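Local coordinates for pyrrolidone-carboxylate peptidase (Pyrococcus furiosus, PDB 1X10), which hydrolyses peptides as a thiol protease, releasing the N-terminal pyroglutamyl group, generally where the second residue is not proline, at residues A[54-58]-A[59-63]; A[20-23]-A[24-28]; A[172-175]-A[176-180]. The protein carries 3 engineered substitutions. All coordinates share one frame; numbering follows the deposited sequence.

Contacts 1 and 2 each follow a sheet-covering helix to its last turn, their centres about 15 and 13 Å from the centre of the chain; both pair an apolar side buried against neighbouring elements with a charged side at the surface. Contact 3 is peripheral, about 24 Å out, and its isoleucines also meet a second subunit. Bonding changes accordingly: contact 2 keeps the regular i to i-4 pattern almost to its end, contact 1 closes at a residue of positive phi, and contact 3 has a short, weakly bonded turn. Contacts 2 and 3 just touch, Arg21 NH1 lying 4.3 Å from Glu172 OE2; contacts 1 and 3 flank the chain's centre on opposite sides.

Contact 1 of 3, residues A[54-58]-A[59-63]; sequences KTLEE and IKPDI
Thr55 and Ile59, one helical turn apart, lie side by side and point the same way: CG2 of Thr55 is 3.8 Å from CD1 of Ile59. The threonine methyl is available for this because OG1 sits on the other branch, beside the backbone N, and bonds to Val51 O. Between the same two residues runs a nearly straight backbone bond, Ile59 N to Thr55 O at 2.9 Å. Leu56 and Pro61 meet differently. Their side chains cross at about a right angle, with CD2 of the leucine 4.1 Å from CD of the proline ring, and both rest on Leu4 of strand 2-8. What separates the two pairs is the end of helix 47-59, the helix of a beta-alpha-beta crossover that leads from strand 34-41 to strand 63-69, on either side of strand 2-8. Lys60 leaves the helix with positive phi (52°) yet still gives its N-H to Leu56 O, 2.7 Å away. Pro61 follows with no N-H to offer, so the 6-to-1 bond of a Schellman motif cannot form. Lys60 and Glu57 make a third, polar pairing, again side by side. The lysine chain runs extended and then bends at chi4 (-59°), which brings Lys60 NZ back to Glu57 O at 3.1 Å, in the carbonyl plane and on a lone pair (C=O...N 129°). The carboxylate itself is not gripped directly: Glu57 OE2 is 5.0 Å from Lys60 NZ, and water 1 links them, donating to OE2 at 2.8 Å and receiving a weak bond from NZ at 3.2 Å. Glu58 reaches along the other flank, its OE2 passing CG1 of Ile59 on the way to a long, weak ion pair with Arg39.

Contact 2 of 3, residues A[20-23]-A[24-28]; sequences ERIA and KDLDG
Lys24 is covered most by the preceding turn, and it lies alongside Glu20, both side chains pointing the same way. The lysine CG stands beside the backbone N (chi1 -68°), which lays it 3.4 Å from Glu20 O; the chain then runs extended toward the glutamate carboxylate. The salt bridge between Lys24 NZ and Glu20 OE2 is long, at 3.8 Å. Beneath it, Lys24 N bonds to Glu20 O at 3.1 Å, one of the i to i-4 bonds of helix 18-26. Ala23, second in coverage, takes part mainly through its backbone: Ala23 O receives Asp27 N at 3.0 Å, but the N-H...O angle of 126° makes this a weak bond, as expected where Asp27 is already leaving helical geometry. On the buried side Ile22 and Leu26 run side by side, CG2 of Ile22 lying 3.7 Å from CD1 of Leu26, and both pack on helix 189-206. Arg21 and Asp25 are joined through water 2, which accepts from Arg21 NH2 at the guanidinium edge and donates to Asp25 OD1 at 2.7 Å. Tyr189 serves both residues, bonding to Asp25 OD1 through its hydroxyl and forming a cation-pi contact with Arg21. With the Glu20-Lys24 bridge long and the charges of Arg21 and Asp25 linked only through water, electrostatics probably steadies this helix mostly at a distance, while backbone bonds and the apolar side hold it more directly.

Contact 3 of 3, residues A[172-175]-A[176-180]; sequences EQII and DKIGK
Of the flat groups, the Ile174 carbonyl takes its partner over a face: Lys177 N lies 49° out of the carbonyl plane, above it and not on a lone pair, with Lys177 N to Ile174 O at 2.8 Å. The Asp176 carboxylate is met by water 3 at OD2, in a weak bond of 2.8 Å. The off-plane approach fits the i to i-3 spacing of a tight, 3-10-like bond in the short helix 175-178, which follows strand 161-167, the bearer of the active-site His166. The next N-H is divided: Ile178 N reaches Ile174 O at 3.3 Å and Ile175 O at 3.4 Å, both weakly, so the turn mixes i to i-4 with i to i-3 bonding. Asp176 holds CG between its backbone N and carbonyl carbon (chi1 61°), which brings the carboxylate to the same water that accepts from Asp176 N at 3.2 Å and lies 2.7 Å from Glu172 O. Ile174, Ile175 and Ile178 pack respectively on Pro130, Ile129 and Ala131 of the second subunit, placing this turn in a subunit interface. Lys177 is directed instead to its own chain, where NZ forms a salt bridge with Glu14. Its chain bends at chi2 (-76°), and CG rests 3.4 Å from Gln173 O, with CE 3.5 Å from that same oxygen.

Contact 1 of 3, residues A[54-58]-A[59-63]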
loop_
_atom_site.group_PDB
_atom_site.type_symbol
_atom_site.label_atom_id
_atom_site.label_comp_id
_atom_site.label_asym_id
_atom_site.label_seq_id
_atom_site.Cartn_x
_atom_site.Cartn_y
_atom_site.Cartn_z
ATOM N N LYS A 54 7.460 -6.061 -37.607
ATOM C CA LYS A 54 6.830 -5.671 -38.860
ATOM C C LYS A 54 6.500 -4.183 -38.854
ATOM O O LYS A 54 6.741 -3.483 -39.836
ATOM C CB LYS A 54 5.552 -6.481 -39.091
ATOM C CG LYS A 54 5.783 -7.977 -39.216
ATOM C CD LYS A 54 4.471 -8.730 -39.407
ATOM C CE LYS A 54 4.678 -10.239 -39.325
ATOM N NZ LYS A 54 5.635 -10.729 -40.352
ATOM N N THR A 55 5.962 -3.702 -37.738
ATOM C CA THR A 55 5.601 -2.298 -37.605
ATOM C C THR A 55 6.822 -1.393 -37.718
ATOM O O THR A 55 6.804 -0.400 -38.444
ATOM C CB THR A 55 4.905 -2.037 -36.258
ATOM O OG1 THR A 55 3.753 -2.882 -36.156
ATOM C CG2 THR A 55 4.464 -0.585 -36.153
ATOM N N LEU A 56 7.882 -1.736 -36.992
ATOM C CA LEU A 56 9.114 -0.952 -37.027
ATOM C C LEU A 56 9.711 -0.900 -38.434
ATOM O O LEU A 56 10.167 0.152 -38.883
ATOM C CB LEU A 56 10.146 -1.537 -36.058
ATOM C CG LEU A 56 9.865 -1.343 -34.565
ATOM C CD1 LEU A 56 10.928 -2.058 -33.750
ATOM C CD2 LEU A 56 9.838 0.143 -34.231
ATOM N N GLU A 57 9.711 -2.033 -39.129
ATOM C CA GLU A 57 10.261 -2.086 -40.479
ATOM C C GLU A 57 9.367 -1.343 -41.468
ATOM O O GLU A 57 9.850 -0.716 -42.408
ATOM C CB GLU A 57 10.432 -3.540 -40.928
ATOM C CG GLU A 57 10.931 -3.690 -42.362
ATOM C CD GLU A 57 11.198 -5.137 -42.740
ATOM O OE1 GLU A 57 10.282 -5.973 -42.578
ATOM O OE2 GLU A 57 12.321 -5.436 -43.203
ATOM N N GLU A 58 8.060 -1.424 -41.243
ATOM C CA GLU A 58 7.081 -0.771 -42.100
ATOM C C GLU A 58 7.185 0.750 -42.016
ATOM O O GLU A 58 7.299 1.438 -43.029
ATOM C CB GLU A 58 5.670 -1.193 -41.680
ATOM C CG GLU A 58 4.547 -0.545 -42.477
ATOM C CD GLU A 58 3.228 -0.534 -41.720
ATOM O OE1 GLU A 58 2.888 -1.565 -41.104
ATOM O OE2 GLU A 58 2.529 0.504 -41.747
ATOM N N ILE A 59 7.153 1.257 -40.789
ATOM C CA ILE A 59 7.191 2.690 -40.529
ATOM C C ILE A 59 8.585 3.299 -40.403
ATOM O O ILE A 59 8.810 4.430 -40.830
ATOM C CB ILE A 59 6.391 3.007 -39.246
ATOM C CG1 ILE A 59 4.947 2.521 -39.416
ATOM C CG2 ILE A 59 6.437 4.500 -38.946
ATOM C CD1 ILE A 59 4.107 2.619 -38.157
ATOM N N LYS A 60 9.514 2.544 -39.824
ATOM C CA LYS A 60 10.881 3.013 -39.610
ATOM C C LYS A 60 10.835 4.359 -38.885
ATOM O O LYS A 60 11.322 5.367 -39.386
ATOM C CB LYS A 60 11.628 3.157 -40.945
ATOM C CG LYS A 60 11.731 1.865 -41.751
ATOM C CD LYS A 60 12.705 2.018 -42.916
ATOM C CE LYS A 60 12.581 0.871 -43.911
ATOM N NZ LYS A 60 12.825 -0.440 -43.279
ATOM N N PRO A 61 10.249 4.380 -37.677
ATOM C CA PRO A 61 10.117 5.590 -36.857
ATOM C C PRO A 61 11.450 6.114 -36.345
ATOM O O PRO A 61 12.401 5.353 -36.162
ATOM C CB PRO A 61 9.232 5.139 -35.690
ATOM C CG PRO A 61 8.694 3.796 -36.108
ATOM C CD PRO A 61 9.775 3.205 -36.933
ATOM N N ASP A 62 11.508 7.420 -36.117
ATOM C CA ASP A 62 12.701 8.061 -35.580
ATOM C C ASP A 62 12.612 7.929 -34.066
ATOM O O ASP A 62 13.623 7.852 -33.365
ATOM C CB ASP A 62 12.718 9.542 -35.956
ATOM C CG ASP A 62 12.896 9.757 -37.436
ATOM O OD1 ASP A 62 14.031 9.573 -37.926
ATOM O OD2 ASP A 62 11.895 10.095 -38.105
ATOM N N ILE A 63 11.375 7.911 -33.578
ATOM C CA ILE A 63 11.086 7.801 -32.152
ATOM C C ILE A 63 10.004 6.756 -31.906
ATOM O O ILE A 63 8.984 6.731 -32.599
ATOM C CB ILE A 63 10.570 9.145 -31.585
ATOM C CG1 ILE A 63 11.630 10.235 -31.773
ATOM C CG2 ILE A 63 10.191 8.979 -30.109
ATOM C CD1 ILE A 63 11.143 11.635 -31.420
HETATM O O HOH W 1 13.580 -3.284 -44.545
#

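Contact 2 of 3, residues A[20-23]-A[24-28]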
loop_
_atom_site.group_PDB
_atom_site.type_symbol
_atom_site.label_atom_id
_atom_site.label_comp_id
_atom_site.label_asym_id
_atom_site.label_seq_id
_atom_site.Cartn_x
_atom_site.Cartn_y
_atom_site.Cartn_z
ATOM N N GLU A 20 -4.664 0.990 -25.337
ATOM C CA GLU A 20 -5.169 0.655 -26.663
ATOM C C GLU A 20 -5.842 1.912 -27.223
ATOM O O GLU A 20 -5.637 2.278 -28.382
ATOM C CB GLU A 20 -6.181 -0.493 -26.583
ATOM C CG GLU A 20 -6.952 -0.723 -27.876
ATOM C CD GLU A 20 -7.669 -2.066 -27.910
ATOM O OE1 GLU A 20 -8.188 -2.500 -26.862
ATOM O OE2 GLU A 20 -7.726 -2.684 -28.993
ATOM N N ARG A 21 -6.635 2.575 -26.387
ATOM C CA ARG A 21 -7.321 3.802 -26.795
ATOM C C ARG A 21 -6.319 4.912 -27.081
ATOM O O ARG A 21 -6.490 5.684 -28.020
ATOM C CB ARG A 21 -8.273 4.279 -25.701
ATOM C CG ARG A 21 -9.614 3.585 -25.678
ATOM C CD ARG A 21 -10.475 4.138 -24.548
ATOM N NE ARG A 21 -10.779 5.559 -24.716
ATOM C CZ ARG A 21 -11.414 6.295 -23.807
ATOM N NH1 ARG A 21 -11.807 5.745 -22.666
ATOM N NH2 ARG A 21 -11.670 7.579 -24.034
ATOM N N ILE A 22 -5.283 5.002 -26.253
ATOM C CA ILE A 22 -4.256 6.021 -26.439
ATOM C C ILE A 22 -3.623 5.879 -27.821
ATOM O O ILE A 22 -3.480 6.857 -28.557
ATOM C CB ILE A 22 -3.151 5.911 -25.362
ATOM C CG1 ILE A 22 -3.721 6.300 -23.994
ATOM C CG2 ILE A 22 -1.985 6.819 -25.719
ATOM C CD1 ILE A 22 -2.729 6.191 -22.845
ATOM N N ALA A 23 -3.249 4.652 -28.170
ATOM C CA ALA A 23 -2.633 4.392 -29.466
ATOM C C ALA A 23 -3.566 4.810 -30.602
ATOM O O ALA A 23 -3.150 5.482 -31.545
ATOM C CB ALA A 23 -2.284 2.913 -29.592
ATOM N N LYS A 24 -4.829 4.405 -30.510
ATOM C CA LYS A 24 -5.802 4.746 -31.540
ATOM C C LYS A 24 -6.092 6.244 -31.609
ATOM O O LYS A 24 -6.285 6.789 -32.694
ATOM C CB LYS A 24 -7.100 3.975 -31.317
ATOM C CG LYS A 24 -6.962 2.481 -31.542
ATOM C CD LYS A 24 -8.303 1.777 -31.389
ATOM C CE LYS A 24 -8.178 0.289 -31.669
ATOM N NZ LYS A 24 -9.480 -0.417 -31.460
ATOM N N ASP A 25 -6.120 6.904 -30.456
ATOM C CA ASP A 25 -6.379 8.340 -30.401
ATOM C C ASP A 25 -5.222 9.151 -30.970
ATOM O O ASP A 25 -5.429 10.213 -31.566
ATOM C CB ASP A 25 -6.639 8.783 -28.956
ATOM C CG ASP A 25 -8.078 8.539 -28.513
ATOM O OD1 ASP A 25 -8.376 8.713 -27.317
ATOM O OD2 ASP A 25 -8.911 8.180 -29.363
ATOM N N LEU A 26 -4.003 8.654 -30.791
ATOM C CA LEU A 26 -2.832 9.367 -31.275
ATOM C C LEU A 26 -2.468 9.032 -32.720
ATOM O O LEU A 26 -1.709 9.753 -33.361
ATOM C CB LEU A 26 -1.641 9.100 -30.355
ATOM C CG LEU A 26 -1.778 9.643 -28.929
ATOM C CD1 LEU A 26 -0.563 9.240 -28.096
ATOM C CD2 LEU A 26 -1.907 11.164 -28.973
ATOM N N ASP A 27 -3.023 7.950 -33.248
ATOM C CA ASP A 27 -2.714 7.564 -34.621
ATOM C C ASP A 27 -3.127 8.631 -35.630
ATOM O O ASP A 27 -4.258 9.118 -35.597
ATOM C CB ASP A 27 -3.416 6.259 -34.984
ATOM C CG ASP A 27 -2.948 5.698 -36.321
ATOM O OD1 ASP A 27 -3.767 5.067 -37.026
ATOM O OD2 ASP A 27 -1.760 5.871 -36.665
ATOM N N GLY A 28 -2.206 8.990 -36.519
ATOM C CA GLY A 28 -2.503 9.978 -37.540
ATOM C C GLY A 28 -2.396 11.442 -37.162
ATOM O O GLY A 28 -2.522 12.301 -38.034
HETATM O O HOH W 2 -10.746 7.855 -26.362
#

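Contact 3 of 3, residues A[172-175]-A[176-180]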
loop_
_atom_site.group_PDB
_atom_site.type_symbol
_atom_site.label_atom_id
_atom_site.label_comp_id
_atom_site.label_asym_id
_atom_site.label_seq_id
_atom_site.Cartn_x
_atom_site.Cartn_y
_atom_site.Cartn_z
ATOM N N GLU A 172 -12.719 4.031 -14.431
ATOM C CA GLU A 172 -13.748 3.037 -14.723
ATOM C C GLU A 172 -13.296 1.596 -14.501
ATOM O O GLU A 172 -14.126 0.711 -14.288
ATOM C CB GLU A 172 -14.259 3.199 -16.154
ATOM C CG GLU A 172 -13.181 3.137 -17.214
ATOM C CD GLU A 172 -13.711 3.501 -18.585
ATOM O OE1 GLU A 172 -14.238 2.607 -19.285
ATOM O OE2 GLU A 172 -13.611 4.693 -18.953
ATOM N N GLN A 173 -11.988 1.361 -14.539
ATOM C CA GLN A 173 -11.462 0.013 -14.338
ATOM C C GLN A 173 -11.455 -0.386 -12.861
ATOM O O GLN A 173 -11.294 -1.560 -12.532
ATOM C CB GLN A 173 -10.035 -0.087 -14.885
ATOM C CG GLN A 173 -9.926 0.030 -16.398
ATOM C CD GLN A 173 -8.505 -0.175 -16.882
ATOM O OE1 GLN A 173 -7.641 0.681 -16.686
ATOM N NE2 GLN A 173 -8.248 -1.324 -17.506
ATOM N N ILE A 174 -11.624 0.596 -11.981
ATOM C CA ILE A 174 -11.608 0.350 -10.541
ATOM C C ILE A 174 -12.952 -0.134 -9.989
ATOM O O ILE A 174 -13.005 -0.860 -8.991
ATOM C CB ILE A 174 -11.208 1.636 -9.768
ATOM C CG1 ILE A 174 -9.892 2.196 -10.318
ATOM C CG2 ILE A 174 -11.081 1.337 -8.279
ATOM C CD1 ILE A 174 -8.724 1.238 -10.244
ATOM N N ILE A 175 -14.034 0.263 -10.646
ATOM C CA ILE A 175 -15.378 -0.087 -10.198
ATOM C C ILE A 175 -15.586 -1.522 -9.701
ATOM O O ILE A 175 -15.983 -1.720 -8.553
ATOM C CB ILE A 175 -16.423 0.224 -11.290
ATOM C CG1 ILE A 175 -16.272 1.673 -11.762
ATOM C CG2 ILE A 175 -17.832 0.005 -10.742
ATOM C CD1 ILE A 175 -16.250 2.699 -10.634
ATOM N N ASP A 176 -15.322 -2.522 -10.538
ATOM C CA ASP A 176 -15.529 -3.904 -10.101
ATOM C C ASP A 176 -14.463 -4.451 -9.152
ATOM O O ASP A 176 -14.556 -5.591 -8.702
ATOM C CB ASP A 176 -15.674 -4.836 -11.310
ATOM C CG ASP A 176 -14.450 -4.842 -12.194
ATOM O OD1 ASP A 176 -13.335 -5.060 -11.669
ATOM O OD2 ASP A 176 -14.604 -4.638 -13.416
ATOM N N LYS A 177 -13.457 -3.638 -8.840
ATOM C CA LYS A 177 -12.395 -4.058 -7.927
ATOM C C LYS A 177 -12.835 -3.787 -6.491
ATOM O O LYS A 177 -12.457 -4.498 -5.560
ATOM C CB LYS A 177 -11.115 -3.262 -8.185
ATOM C CG LYS A 177 -10.670 -3.198 -9.628
ATOM C CD LYS A 177 -10.046 -4.489 -10.075
ATOM C CE LYS A 177 -9.552 -4.374 -11.505
ATOM N NZ LYS A 177 -8.875 -5.630 -11.909
ATOM N N ILE A 178 -13.627 -2.735 -6.329
ATOM C CA ILE A 178 -14.118 -2.314 -5.022
ATOM C C ILE A 178 -14.746 -3.439 -4.196
ATOM O O ILE A 178 -14.402 -3.621 -3.027
ATOM C CB ILE A 178 -15.116 -1.149 -5.186
ATOM C CG1 ILE A 178 -14.386 0.046 -5.810
ATOM C CG2 ILE A 178 -15.718 -0.770 -3.843
ATOM C CD1 ILE A 178 -15.286 1.203 -6.191
ATOM N N GLY A 179 -15.659 -4.194 -4.797
ATOM C CA GLY A 179 -16.286 -5.283 -4.068
ATOM C C GLY A 179 -15.377 -6.486 -3.893
ATOM O O GLY A 179 -15.646 -7.358 -3.064
ATOM N N LYS A 180 -14.290 -6.527 -4.659
ATOM C CA LYS A 180 -13.355 -7.648 -4.606
ATOM C C LYS A 180 -12.345 -7.597 -3.463
ATOM O O LYS A 180 -11.658 -8.582 -3.203
ATOM C CB LYS A 180 -12.614 -7.776 -5.939
ATOM C CG LYS A 180 -13.537 -8.083 -7.118
ATOM C CD LYS A 180 -14.355 -9.340 -6.856
ATOM C CE LYS A 180 -15.315 -9.637 -7.998
ATOM N NZ LYS A 180 -14.607 -9.915 -9.277
HETATM O O HOH W 3 -14.745 -1.871 -13.645
#